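Local coordinates for ethanolamine utilization protein EutL (Clostridium perfringens E str. JGS1987, PDB 4TME) that forms part of the shell of the ethanolamine-utilization bacterial microcompartment and binds ethanolamine, which probably controls opening of its pore, at residues 33-47 with 79-92. Numbering follows the deposited sequence. Where two conformers were deposited one is given.
Sequences HKSLGLITADCDDVT and LAGEVIGILAGPSP. With ETA (ethanolamine), chain K; ETA (ethanolamine), chain J.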
loop_
_atom_site.group_PDB
_atom_site.type_symbol
_atom_site.label_atom_id
_atom_site.label_comp_id
_atom_site.label_asym_id
_atom_site.label_seq_id
_atom_site.Cartn_x
_atom_site.Cartn_y
_atom_site.Cartn_z
ATOM N N HIS C 33 -18.190 10.457 22.811
ATOM C CA HIS C 33 -17.327 11.126 21.836
ATOM C C HIS C 33 -18.121 12.125 20.983
ATOM O O HIS C 33 -18.727 11.751 19.976
ATOM C CB HIS C 33 -16.660 10.106 20.923
ATOM C CG HIS C 33 -15.645 9.244 21.607
ATOM N ND1 HIS C 33 -15.318 7.984 21.164
ATOM C CD2 HIS C 33 -14.869 9.473 22.695
ATOM C CE1 HIS C 33 -14.392 7.467 21.951
ATOM N NE2 HIS C 33 -14.099 8.354 22.884
ATOM N N LYS C 34 -18.075 13.391 21.360
ATOM C CA LYS C 34 -18.884 14.418 20.708
ATOM C C LYS C 34 -18.084 15.311 19.772
ATOM O O LYS C 34 -18.653 15.952 18.887
ATOM C CB LYS C 34 -19.562 15.308 21.759
ATOM C CG LYS C 34 -20.338 14.558 22.817
ATOM C CD LYS C 34 -21.597 13.942 22.249
ATOM C CE LYS C 34 -22.525 13.484 23.367
ATOM N NZ LYS C 34 -23.663 12.681 22.844
ATOM N N SER C 35 -16.771 15.342 19.969
ATOM C CA SER C 35 -15.883 16.238 19.247
ATOM C C SER C 35 -14.641 15.500 18.810
ATOM O O SER C 35 -14.182 14.623 19.529
ATOM C CB SER C 35 -15.492 17.414 20.125
ATOM O OG SER C 35 -16.623 18.222 20.384
ATOM N N LEU C 36 -14.108 15.862 17.644
ATOM C CA LEU C 36 -12.899 15.232 17.104
ATOM C C LEU C 36 -11.784 16.241 16.873
ATOM O O LEU C 36 -12.039 17.363 16.461
ATOM C CB LEU C 36 -13.191 14.529 15.773
ATOM C CG LEU C 36 -14.329 13.501 15.759
ATOM C CD1 LEU C 36 -14.482 12.980 14.318
ATOM C CD2 LEU C 36 -14.071 12.375 16.727
ATOM N N GLY C 37 -10.550 15.824 17.127
ATOM C CA GLY C 37 -9.382 16.592 16.750
ATOM C C GLY C 37 -8.627 15.784 15.710
ATOM O O GLY C 37 -8.368 14.604 15.915
ATOM N N LEU C 38 -8.313 16.430 14.588
ATOM C CA LEU C 38 -7.683 15.820 13.423
ATOM C C LEU C 38 -6.253 16.341 13.275
ATOM O O LEU C 38 -6.032 17.560 13.362
ATOM C CB LEU C 38 -8.472 16.157 12.147
ATOM C CG LEU C 38 -9.994 15.981 12.087
ATOM C CD1 LEU C 38 -10.557 16.579 10.788
ATOM C CD2 LEU C 38 -10.373 14.517 12.184
ATOM N N ILE C 39 -5.299 15.457 12.985
ATOM C CA ILE C 39 -3.930 15.887 12.755
ATOM C C ILE C 39 -3.256 15.050 11.680
ATOM O O ILE C 39 -3.470 13.835 11.599
ATOM C CB ILE C 39 -3.102 15.837 14.072
ATOM C CG1 ILE C 39 -1.737 16.499 13.884
ATOM C CG2 ILE C 39 -2.983 14.423 14.605
ATOM C CD1 ILE C 39 -1.017 16.742 15.233
ATOM N N THR C 40 -2.462 15.715 10.842
ATOM C CA THR C 40 -1.543 15.027 9.933
ATOM C C THR C 40 -0.143 15.576 10.098
ATOM O O THR C 40 0.056 16.720 10.523
ATOM C CB THR C 40 -1.944 15.151 8.443
ATOM O OG1 THR C 40 -1.812 16.502 8.009
ATOM C CG2 THR C 40 -3.373 14.689 8.223
ATOM N N ALA C 41 0.829 14.750 9.758
ATOM C CA ALA C 41 2.230 15.079 9.947
ATOM C C ALA C 41 3.086 14.259 8.977
ATOM O O ALA C 41 2.588 13.314 8.364
ATOM C CB ALA C 41 2.635 14.796 11.385
ATOM N N ASP C 42 4.367 14.593 8.857
ATOM C CA ASP C 42 5.235 13.859 7.929
ATOM C C ASP C 42 6.014 12.711 8.593
ATOM O O ASP C 42 6.924 12.150 7.981
ATOM C CB ASP C 42 6.196 14.809 7.236
ATOM C CG ASP C 42 7.230 15.418 8.175
ATOM O OD1 ASP C 42 7.276 15.038 9.359
ATOM O OD2 ASP C 42 7.987 16.288 7.693
ATOM N N CYS C 43 5.641 12.358 9.825
ATOM C CA CYS C 43 6.310 11.249 10.527
ATOM C C CYS C 43 5.302 10.487 11.367
ATOM O O CYS C 43 4.786 11.008 12.356
ATOM C CB CYS C 43 7.445 11.754 11.410
ATOM S SG CYS C 43 8.260 10.396 12.311
ATOM N N ASP C 44 4.984 9.269 10.960
ATOM C CA ASP C 44 3.891 8.561 11.622
ATOM C C ASP C 44 4.218 8.114 13.059
ATOM O O ASP C 44 3.450 8.399 13.974
ATOM C CB ASP C 44 3.396 7.370 10.757
ATOM C CG ASP C 44 4.474 6.346 10.403
ATOM O OD1 ASP C 44 5.679 6.606 10.559
ATOM O OD2 ASP C 44 4.056 5.252 9.907
ATOM N N ASP C 45 5.350 7.465 13.309
ATOM C CA ASP C 45 5.549 6.904 14.650
ATOM C C ASP C 45 5.778 7.994 15.708
ATOM O O ASP C 45 5.382 7.813 16.877
ATOM C CB ASP C 45 6.697 5.904 14.630
ATOM C CG ASP C 45 6.401 4.750 13.711
ATOM O OD1 ASP C 45 5.427 4.017 14.005
ATOM O OD2 ASP C 45 7.093 4.659 12.659
ATOM N N VAL C 46 6.377 9.127 15.316
ATOM C CA VAL C 46 6.438 10.281 16.245
ATOM C C VAL C 46 5.022 10.746 16.551
ATOM O O VAL C 46 4.692 11.035 17.709
ATOM C CB VAL C 46 7.284 11.442 15.686
ATOM C CG1 VAL C 46 7.061 12.756 16.501
ATOM C CG2 VAL C 46 8.761 11.046 15.717
ATOM N N THR C 47 4.173 10.798 15.532
ATOM C CA THR C 47 2.805 11.245 15.759
ATOM C C THR C 47 2.029 10.276 16.640
ATOM O O THR C 47 1.293 10.697 17.521
ATOM C CB THR C 47 2.087 11.470 14.423
ATOM O OG1 THR C 47 2.791 12.501 13.727
ATOM C CG2 THR C 47 0.634 11.922 14.623
ATOM N N LEU C 79 -0.895 18.174 2.418
ATOM C CA LEU C 79 -1.210 17.932 3.824
ATOM C C LEU C 79 -1.370 16.460 4.175
ATOM O O LEU C 79 -1.633 16.125 5.321
ATOM C CB LEU C 79 -2.495 18.687 4.217
ATOM C CG LEU C 79 -2.537 20.163 3.830
ATOM C CD1 LEU C 79 -3.872 20.753 4.207
ATOM C CD2 LEU C 79 -1.399 20.943 4.503
ATOM N N ALA C 80 -1.207 15.560 3.194
ATOM C CA ALA C 80 -1.368 14.144 3.500
ATOM C C ALA C 80 -0.254 13.578 4.386
ATOM O O ALA C 80 -0.514 12.720 5.235
ATOM C CB ALA C 80 -1.455 13.328 2.206
ATOM N N GLY C 81 0.974 14.045 4.186
ATOM C CA GLY C 81 2.105 13.553 4.963
ATOM C C GLY C 81 2.177 12.035 4.902
ATOM O O GLY C 81 2.014 11.445 3.830
ATOM N N GLU C 82 2.416 11.405 6.042
ATOM C CA GLU C 82 2.315 9.965 6.126
ATOM C C GLU C 82 1.527 9.456 7.314
ATOM O O GLU C 82 1.622 8.286 7.673
ATOM C CB GLU C 82 3.713 9.339 6.128
ATOM C CG GLU C 82 4.550 9.660 7.339
ATOM C CD GLU C 82 5.934 9.005 7.313
ATOM O OE1 GLU C 82 6.521 8.854 6.209
ATOM O OE2 GLU C 82 6.444 8.656 8.418
ATOM N N VAL C 83 0.704 10.305 7.919
ATOM C CA VAL C 83 -0.126 9.854 9.021
ATOM C C VAL C 83 -1.355 10.747 9.198
ATOM O O VAL C 83 -1.276 11.964 8.988
ATOM C CB VAL C 83 0.679 9.821 10.352
ATOM C CG1 VAL C 83 1.173 11.218 10.758
ATOM C CG2 VAL C 83 -0.104 9.185 11.484
ATOM N N ILE C 84 -2.468 10.122 9.564
ATOM C CA ILE C 84 -3.640 10.848 10.054
ATOM C C ILE C 84 -3.987 10.286 11.427
ATOM O O ILE C 84 -4.032 9.061 11.649
ATOM C CB ILE C 84 -4.862 10.766 9.100
ATOM C CG1 ILE C 84 -6.005 11.622 9.713
ATOM C CG2 ILE C 84 -5.241 9.297 8.812
ATOM C CD1 ILE C 84 -7.083 11.990 8.787
ATOM N N GLY C 85 -4.173 11.195 12.385
ATOM C CA GLY C 85 -4.568 10.826 13.725
ATOM C C GLY C 85 -5.870 11.526 14.085
ATOM O O GLY C 85 -6.080 12.676 13.683
ATOM N N ILE C 86 -6.758 10.830 14.796
ATOM C CA ILE C 86 -7.995 11.435 15.272
ATOM C C ILE C 86 -8.170 11.192 16.756
ATOM O O ILE C 86 -8.185 10.045 17.229
ATOM C CB ILE C 86 -9.247 10.898 14.520
ATOM C CG1 ILE C 86 -9.092 11.138 13.021
ATOM C CG2 ILE C 86 -10.539 11.618 15.026
ATOM C CD1 ILE C 86 -10.252 10.647 12.153
ATOM N N LEU C 87 -8.266 12.296 17.489
ATOM C CA LEU C 87 -8.610 12.296 18.902
ATOM C C LEU C 87 -10.103 12.521 19.055
ATOM O O LEU C 87 -10.693 13.264 18.276
ATOM C CB LEU C 87 -7.868 13.414 19.648
ATOM C CG LEU C 87 -6.348 13.301 19.716
ATOM C CD1 LEU C 87 -5.809 14.609 20.309
ATOM C CD2 LEU C 87 -5.952 12.136 20.590
ATOM N N ALA C 88 -10.716 11.880 20.039
ATOM C CA ALA C 88 -12.124 12.140 20.343
ATOM C C ALA C 88 -12.279 12.454 21.830
ATOM O O ALA C 88 -11.611 11.884 22.686
ATOM C CB ALA C 88 -13.006 10.962 19.954
ATOM N N GLY C 89 -13.181 13.376 22.123
ATOM C CA GLY C 89 -13.440 13.755 23.496
ATOM C C GLY C 89 -14.838 14.316 23.626
ATOM O O GLY C 89 -15.544 14.457 22.636
ATOM N N PRO C 90 -15.240 14.642 24.854
ATOM C CA PRO C 90 -16.605 15.078 25.170
ATOM C C PRO C 90 -16.911 16.504 24.761
ATOM O O PRO C 90 -18.081 16.875 24.732
ATOM C CB PRO C 90 -16.665 14.953 26.696
ATOM C CG PRO C 90 -15.260 15.113 27.136
ATOM C CD PRO C 90 -14.450 14.418 26.076
ATOM N N SER C 91 -15.887 17.299 24.487
ATOM C CA SER C 91 -16.099 18.704 24.153
ATOM C C SER C 91 -14.989 19.203 23.267
ATOM O O SER C 91 -13.905 18.626 23.231
ATOM C CB SER C 91 -16.142 19.552 25.427
ATOM O OG SER C 91 -14.849 19.568 26.021
ATOM N N PRO C 92 -15.243 20.284 22.528
ATOM C CA PRO C 92 -14.152 20.903 21.789
ATOM C C PRO C 92 -13.000 21.330 22.692
ATOM O O PRO C 92 -11.860 21.242 22.258
ATOM C CB PRO C 92 -14.828 22.123 21.131
ATOM C CG PRO C 92 -16.244 21.771 21.053
ATOM C CD PRO C 92 -16.535 20.945 22.259
HETATM C CA ETA K . 8.724 5.921 9.482
HETATM N N ETA K . 7.580 5.891 8.596
HETATM C C ETA K . 9.547 7.181 9.259
HETATM O O ETA K . 8.789 8.355 9.402
HETATM C CA ETA J . 4.601 0.956 12.644
HETATM N N ETA J . 4.104 2.297 12.500
HETATM C C ETA J . 5.993 0.909 12.051
HETATM O O ETA J . 5.931 1.070 10.645
#
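E82 and D44 meet where the antiparallel strands 35-41 and 83-89 give way to the ethanolamine site. From its CB, the E82 side chain turns between its own backbone N and carbonyl carbon (chi1 66°) and then runs extended. This turn lays E82 CG 3.5 Å from the carbonyl O of D42, with CD slightly nearer still. At the tip the two carboxylate oxygens part company: OE1 is taken by the backbone N of A72, while OE2 gathers three donors. With the lone pair facing away from OE1, E82 OE2 accepts a hydrogen bond from D44 N (3.0 Å), at the start of helix 44-57. E82 OE2 also binds both ends of one ethanolamine, 2.6 Å from the ligand O and 3.0 Å from the ligand N. That amine also donates to D44 OD1, which stands only 3.1 Å from E82 OE2. The amine bridging these oxygens, presumably positively charged, would offset the repulsion between the two carboxylates, whose planes are turned 74° apart. S67 holds the other D44 oxygen, and D45 OD1 receives the amine of the second ethanolamine.

Behind the site, V83 CG1 and the end of T47 approach tip to tip, with T47 OG1 3.6 Å from V83 CG1; T47 OG1 itself donates to the C43 carbonyl. Backbone pairs G37–L87 and I39–G85 zip up the strands, flanked on one face by L38 CD2 lying alongside I86 CG1. At the far end A88 CB sits over a face of the H33 ring, a CH-pi contact 3.7 Å from its centroid. Beside it K34 and S35 both donate to G89 O, a classic beta bulge that closes the central strand pair of a BMC-domain sheet, whose opposite end supplies acidic residues to the two ethanolamine pockets.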